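Local coordinates for protein hydratase ChsH1 (Mycobacterium tuberculosis, PDB 4W78) that hydrates a steroid enoyl-CoA thioester in cholesterol side-chain degradation, as a partner of ChsH2 in a MaoC-like complex, at residues Gly139-Gln144 / Arg161-Lys166; Pro30-Trp35 / Ile60-Ala65. One frame throughout, in Å; residues are numbered along the deposited sequence.

Contact 1: residues Gly139-Gln144 / Arg161-Lys166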
loop_
_atom_site.group_PDB
_atom_site.type_symbol
_atom_site.label_atom_id
_atom_site.label_comp_id
_atom_site.label_asym_id
_atom_site.label_seq_id
_atom_site.Cartn_x
_atom_site.Cartn_y
_atom_site.Cartn_z
ATOM N N GLY A 139 -33.983 2.827 6.464
ATOM C CA GLY A 139 -33.088 2.519 5.367
ATOM C C GLY A 139 -33.556 1.435 4.418
ATOM O O GLY A 139 -34.597 0.805 4.615
ATOM N N TRP A 140 -32.766 1.229 3.373
ATOM C CA TRP A 140 -33.012 0.171 2.401
ATOM C C TRP A 140 -31.790 -0.709 2.316
ATOM O O TRP A 140 -30.667 -0.211 2.309
ATOM C CB TRP A 140 -33.248 0.773 1.020
ATOM C CG TRP A 140 -34.572 1.433 0.859
ATOM C CD1 TRP A 140 -34.985 2.600 1.434
ATOM C CD2 TRP A 140 -35.650 0.981 0.038
ATOM N NE1 TRP A 140 -36.261 2.900 1.027
ATOM C CE2 TRP A 140 -36.693 1.922 0.168
ATOM C CE3 TRP A 140 -35.835 -0.124 -0.800
ATOM C CZ2 TRP A 140 -37.908 1.787 -0.500
ATOM C CZ3 TRP A 140 -37.046 -0.257 -1.465
ATOM C CH2 TRP A 140 -38.066 0.693 -1.308
ATOM N N PHE A 141 -31.991 -2.021 2.256
ATOM C CA PHE A 141 -30.867 -2.928 2.066
ATOM C C PHE A 141 -30.702 -3.239 0.592
ATOM O O PHE A 141 -31.689 -3.469 -0.108
ATOM C CB PHE A 141 -31.067 -4.230 2.850
ATOM C CG PHE A 141 -31.023 -4.056 4.352
ATOM C CD1 PHE A 141 -29.818 -4.100 5.020
ATOM C CD2 PHE A 141 -32.185 -3.862 5.080
ATOM C CE1 PHE A 141 -29.764 -3.954 6.397
ATOM C CE2 PHE A 141 -32.140 -3.709 6.459
ATOM C CZ PHE A 141 -30.924 -3.757 7.112
ATOM N N ILE A 142 -29.453 -3.243 0.140
ATOM C CA ILE A 142 -29.131 -3.489 -1.267
ATOM C C ILE A 142 -28.122 -4.628 -1.350
ATOM O O ILE A 142 -27.034 -4.549 -0.770
ATOM C CB ILE A 142 -28.520 -2.245 -1.911
ATOM C CG1 ILE A 142 -29.551 -1.119 -1.943
ATOM C CG2 ILE A 142 -28.043 -2.555 -3.329
ATOM C CD1 ILE A 142 -29.032 0.173 -1.379
ATOM N N ASN A 143 -28.500 -5.698 -2.046
ATOM C CA ASN A 143 -27.618 -6.829 -2.306
ATOM C C ASN A 143 -27.040 -6.804 -3.705
ATOM O O ASN A 143 -27.706 -6.359 -4.660
ATOM C CB ASN A 143 -28.383 -8.138 -2.132
ATOM C CG ASN A 143 -28.819 -8.364 -0.700
ATOM O OD1 ASN A 143 -28.107 -8.987 0.082
ATOM N ND2 ASN A 143 -29.979 -7.836 -0.347
ATOM N N GLN A 144 -25.809 -7.270 -3.829
ATOM C CA GLN A 144 -25.175 -7.454 -5.141
ATOM C C GLN A 144 -24.573 -8.839 -5.234
ATOM O O GLN A 144 -24.056 -9.359 -4.233
ATOM C CB GLN A 144 -24.068 -6.433 -5.348
ATOM C CG GLN A 144 -24.520 -5.014 -5.623
ATOM C CD GLN A 144 -23.326 -4.111 -5.856
ATOM O OE1 GLN A 144 -22.783 -3.526 -4.917
ATOM N NE2 GLN A 144 -22.888 -4.026 -7.102
ATOM N N ARG A 161 -23.816 -7.056 0.842
ATOM C CA ARG A 161 -25.027 -6.367 1.269
ATOM C C ARG A 161 -24.689 -5.077 1.990
ATOM O O ARG A 161 -23.850 -5.056 2.895
ATOM C CB ARG A 161 -25.863 -7.269 2.167
ATOM C CG ARG A 161 -27.210 -6.722 2.599
ATOM C CD ARG A 161 -27.866 -7.803 3.476
ATOM N NE ARG A 161 -29.185 -7.471 3.998
ATOM C CZ ARG A 161 -29.488 -7.444 5.296
ATOM N NH1 ARG A 161 -28.562 -7.714 6.210
ATOM N NH2 ARG A 161 -30.717 -7.145 5.683
ATOM N N ILE A 162 -25.343 -3.998 1.576
ATOM C CA ILE A 162 -25.172 -2.716 2.238
ATOM C C ILE A 162 -26.514 -2.167 2.671
ATOM O O ILE A 162 -27.572 -2.596 2.189
ATOM C CB ILE A 162 -24.483 -1.673 1.327
ATOM C CG1 ILE A 162 -25.392 -1.297 0.153
ATOM C CG2 ILE A 162 -23.142 -2.191 0.840
ATOM C CD1 ILE A 162 -24.876 -0.121 -0.700
ATOM N N LEU A 163 -26.457 -1.213 3.594
ATOM C CA LEU A 163 -27.626 -0.492 4.061
ATOM C C LEU A 163 -27.441 0.985 3.740
ATOM O O LEU A 163 -26.447 1.592 4.153
ATOM C CB LEU A 163 -27.776 -0.677 5.574
ATOM C CG LEU A 163 -28.817 0.204 6.257
ATOM C CD1 LEU A 163 -30.238 -0.130 5.803
ATOM C CD2 LEU A 163 -28.673 0.074 7.773
ATOM N N LYS A 164 -28.366 1.552 2.976
ATOM C CA LYS A 164 -28.415 3.001 2.785
ATOM C C LYS A 164 -29.481 3.548 3.713
ATOM O O LYS A 164 -30.634 3.117 3.670
ATOM C CB LYS A 164 -28.773 3.352 1.340
ATOM C CG LYS A 164 -27.712 2.966 0.330
ATOM C CD LYS A 164 -26.556 3.942 0.364
ATOM C CE LYS A 164 -26.967 5.283 -0.216
ATOM N NZ LYS A 164 -26.051 6.358 0.260
ATOM N N PHE A 165 -29.111 4.505 4.558
ATOM C CA PHE A 165 -30.006 4.919 5.625
ATOM C C PHE A 165 -30.056 6.433 5.768
ATOM O O PHE A 165 -29.153 7.136 5.310
ATOM C CB PHE A 165 -29.586 4.266 6.959
ATOM C CG PHE A 165 -28.209 4.667 7.433
ATOM C CD1 PHE A 165 -27.085 3.969 7.032
ATOM C CD2 PHE A 165 -28.046 5.742 8.301
ATOM C CE1 PHE A 165 -25.823 4.336 7.469
ATOM C CE2 PHE A 165 -26.789 6.113 8.736
ATOM C CZ PHE A 165 -25.681 5.415 8.329
ATOM N N LYS A 166 -31.119 6.910 6.405
ATOM C CA LYS A 166 -31.259 8.312 6.772
ATOM C C LYS A 166 -30.561 8.542 8.105
ATOM O O LYS A 166 -30.939 7.946 9.114
ATOM C CB LYS A 166 -32.737 8.679 6.911
ATOM C CG LYS A 166 -33.464 8.927 5.599
ATOM C CD LYS A 166 -34.912 9.300 5.856
ATOM C CE LYS A 166 -35.526 10.007 4.662
ATOM N NZ LYS A 166 -35.371 9.198 3.429
HETATM O O HOH W 1 -31.772 -7.953 2.293
#

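Contact 2: residues Pro30-Trp35 / Ile60-Ala65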
loop_
_atom_site.group_PDB
_atom_site.type_symbol
_atom_site.label_atom_id
_atom_site.label_comp_id
_atom_site.label_asym_id
_atom_site.label_seq_id
_atom_site.Cartn_x
_atom_site.Cartn_y
_atom_site.Cartn_z
ATOM N N PRO A 30 4.461 -9.973 -6.018
ATOM C CA PRO A 30 4.730 -8.771 -5.218
ATOM C C PRO A 30 3.526 -8.333 -4.396
ATOM O O PRO A 30 3.690 -7.991 -3.216
ATOM C CB PRO A 30 5.120 -7.719 -6.274
ATOM C CG PRO A 30 5.750 -8.553 -7.368
ATOM C CD PRO A 30 4.862 -9.783 -7.431
ATOM N N MET A 31 2.334 -8.385 -4.979
ATOM C CA MET A 31 1.134 -8.025 -4.220
ATOM C C MET A 31 0.715 -9.080 -3.195
ATOM O O MET A 31 0.233 -8.721 -2.136
ATOM C CB MET A 31 -0.012 -7.683 -5.161
ATOM C CG MET A 31 0.227 -6.382 -5.854
ATOM S SD MET A 31 -1.044 -5.908 -7.025
ATOM C CE MET A 31 -2.530 -6.146 -6.048
ATOM N N ILE A 32 0.925 -10.361 -3.482
ATOM C CA ILE A 32 0.732 -11.395 -2.482
ATOM C C ILE A 32 1.666 -11.122 -1.308
ATOM O O ILE A 32 1.242 -11.199 -0.142
ATOM C CB ILE A 32 1.019 -12.795 -3.048
ATOM C CG1 ILE A 32 -0.043 -13.164 -4.100
ATOM C CG2 ILE A 32 1.075 -13.835 -1.916
ATOM C CD1 ILE A 32 0.277 -14.453 -4.830
ATOM N N ASN A 33 2.921 -10.795 -1.617
ATOM C CA ASN A 33 3.898 -10.496 -0.568
ATOM C C ASN A 33 3.450 -9.338 0.312
ATOM O O ASN A 33 3.531 -9.428 1.536
ATOM C CB ASN A 33 5.281 -10.199 -1.156
ATOM C CG ASN A 33 5.992 -11.454 -1.681
ATOM O OD1 ASN A 33 5.637 -12.574 -1.328
ATOM N ND2 ASN A 33 7.021 -11.262 -2.498
ATOM N N ASN A 34 2.982 -8.254 -0.303
ATOM C CA ASN A 34 2.556 -7.097 0.471
ATOM C C ASN A 34 1.419 -7.486 1.408
ATOM O O ASN A 34 1.362 -7.040 2.558
ATOM C CB ASN A 34 2.105 -5.956 -0.446
ATOM C CG ASN A 34 3.264 -5.285 -1.187
ATOM O OD1 ASN A 34 4.426 -5.415 -0.811
ATOM N ND2 ASN A 34 2.931 -4.544 -2.233
ATOM N N TRP A 35 0.509 -8.306 0.895
ATOM C CA TRP A 35 -0.692 -8.703 1.624
ATOM C C TRP A 35 -0.372 -9.660 2.768
ATOM O O TRP A 35 -0.769 -9.402 3.912
ATOM C CB TRP A 35 -1.699 -9.296 0.633
ATOM C CG TRP A 35 -3.101 -9.526 1.124
ATOM C CD1 TRP A 35 -4.183 -8.725 0.922
ATOM C CD2 TRP A 35 -3.576 -10.675 1.837
ATOM N NE1 TRP A 35 -5.314 -9.299 1.480
ATOM C CE2 TRP A 35 -4.962 -10.495 2.046
ATOM C CE3 TRP A 35 -2.967 -11.843 2.296
ATOM C CZ2 TRP A 35 -5.742 -11.432 2.710
ATOM C CZ3 TRP A 35 -3.752 -12.779 2.986
ATOM C CH2 TRP A 35 -5.117 -12.557 3.187
ATOM N N ILE A 60 3.041 -21.936 -6.112
ATOM C CA ILE A 60 2.537 -20.917 -5.195
ATOM C C ILE A 60 1.133 -20.503 -5.615
ATOM O O ILE A 60 0.860 -20.345 -6.802
ATOM C CB ILE A 60 3.452 -19.667 -5.178
ATOM C CG1 ILE A 60 4.715 -19.954 -4.357
ATOM C CG2 ILE A 60 2.719 -18.454 -4.600
ATOM C CD1 ILE A 60 5.819 -18.918 -4.549
ATOM N N VAL A 61 0.233 -20.362 -4.644
ATOM C CA VAL A 61 -1.114 -19.901 -4.938
ATOM C C VAL A 61 -1.396 -18.589 -4.213
ATOM O O VAL A 61 -0.745 -18.260 -3.217
ATOM C CB VAL A 61 -2.180 -20.952 -4.542
ATOM C CG1 VAL A 61 -2.189 -22.106 -5.532
ATOM C CG2 VAL A 61 -1.940 -21.462 -3.119
ATOM N N ALA A 62 -2.357 -17.824 -4.726
ATOM C CA ALA A 62 -2.796 -16.617 -4.044
ATOM C C ALA A 62 -3.712 -16.960 -2.867
ATOM O O ALA A 62 -4.500 -17.891 -2.943
ATOM C CB ALA A 62 -3.541 -15.706 -5.034
ATOM N N PRO A 63 -3.646 -16.176 -1.788
ATOM C CA PRO A 63 -4.651 -16.351 -0.729
ATOM C C PRO A 63 -6.057 -16.143 -1.294
ATOM O O PRO A 63 -6.285 -15.175 -2.010
ATOM C CB PRO A 63 -4.320 -15.231 0.267
ATOM C CG PRO A 63 -2.898 -14.842 -0.024
ATOM C CD PRO A 63 -2.670 -15.112 -1.487
ATOM N N PRO A 64 -7.000 -17.050 -0.986
ATOM C CA PRO A 64 -8.355 -16.897 -1.531
ATOM C C PRO A 64 -8.957 -15.539 -1.188
ATOM O O PRO A 64 -9.604 -14.914 -2.039
ATOM C CB PRO A 64 -9.129 -18.019 -0.846
ATOM C CG PRO A 64 -8.080 -19.089 -0.651
ATOM C CD PRO A 64 -6.813 -18.349 -0.310
ATOM N N ALA A 65 -8.701 -15.075 0.034
ATOM C CA ALA A 65 -9.254 -13.809 0.520
ATOM C C ALA A 65 -8.701 -12.576 -0.197
ATOM O O ALA A 65 -9.157 -11.470 0.059
ATOM C CB ALA A 65 -9.038 -13.676 2.028
HETATM O O HOH W 2 -8.154 -9.239 1.580
#

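Contact 1: residues Gly139-Gln144 / Arg161-Lys166
The carbonyl oxygen of Ile162 takes one hydrogen bond from the opposite strand and a weaker contact beside it. Ile142 N donates the nearly straight hydrogen bond of 2.9 Å to Ile162 O. Phe141 CA comes up to the same Ile162 O at 3.3 Å, as a CA-H...O contact. Ile162 N returns a bond to Ile142 O. Trp140 and Lys164 form the next hydrogen-bonded pair of this antiparallel hairpin.

Phe141 lies between two side chains of the facing strand. Leu163 CD1 sits over one face, 3.9 Å from the centroid of the Phe141 ring, as a CH-pi contact. The Arg161 guanidinium lies flat on the opposite face, its plane 12° from the ring. Arg161 NH2 is the atom over the middle of the ring. Arg161 CZ is off-centre, 3.9 Å from the Phe141 centroid, in a cation-pi stack. Arg161 CG is anti to the backbone N (chi1 -175°), and the chain, extended to NE, carries the guanidinium across to the Phe141 ring. Arg161 and Asn143 lie side by side, pointing the same way. Water 1 accepts from both Asn143 ND2 and Arg161 NE, at 3.1 Å from the latter. Asn143 OD1 touches Arg161 CG at 3.5 Å. Gly139 has no side chain, and its CA packs 3.0 Å from Lys164 O.

On the other sheet face, Ile142 CD1 meets Lys164 CG at 3.5 Å, and Ile142 CB meets Ile162 CG1. This face packs on helix 85-94, where Ile142 touches Ile88 and Phe92, and Lys164 NZ forms a salt bridge with Asp93. Strands 119-134 and 99-109 flank the hairpin: Asn143 ND2 bonds to Asp127 O on one, Arg161 NH1 to Asn104 OD1 on the other. The sheet wrapped round helix 85-94 fits the HotDog fold to which the family belongs.

Contact 2: residues Pro30-Trp35 / Ile60-Ala65
The side chains of Trp35 and Pro63 pass alongside each other, pointing opposite ways. The six-membered part of the indole does the touching. Trp35 CZ3 lies 3.7 Å from Pro63 CB and equally near Pro63 CG. Trp35 CG is anti to the backbone N (chi1 -169°), which directs the indole to the loop. Farther round the ring, Trp35 CZ2 meets Ala65 CB at 4.0 Å. Both approaches are oblique to the indole plane.

One turn earlier on the helix, Ile32 crosses the Pro63 ring at a slant. Its branches divide the work. Ile32 CG2 touches Pro63 CD at 4.0 Å, while Ile32 CD1 reaches Ala62 CA at 3.8 Å. Val61 O is buried here without a polar partner.

No direct hydrogen bond joins the two segments; water 2 makes the polar link. It lies in the indole plane at the ring edge, accepts from Trp35 NE1 at 2.8 Å and donates to Ala65 O at 2.9 Å.

Trp35 also packs on Val69 of helix 67-70, and Gln60 of the ChsH2 chain bonds to Ala65 N through OE1. The contact therefore ties helix 29-39 to a loop at the ChsH1-ChsH2 interface. These helices and loops, inserted between the first strand and helix 85-94, are consistent with the overhang segment of MaoC-like hydratases.

Overall arrangement
The two contacts lie on opposite sides of the chain's centre. Their centres are about 31 Å apart, and their nearest atoms are about 15 Å apart, so they do not touch. They follow in series along the chain: 30-35/60-65 closes before 139-144/161-166 opens. Contact 1 pairs the two strands of a beta hairpin within the sheet that curls over helix 85-94, and no other chain of the assembly reaches it. Contact 2 is helix-to-loop packing, with both ChsH2 and a second copy of ChsH1 beside it. Contact 1 is thus internal to the subunit, while contact 2 lies where the subunit meets others.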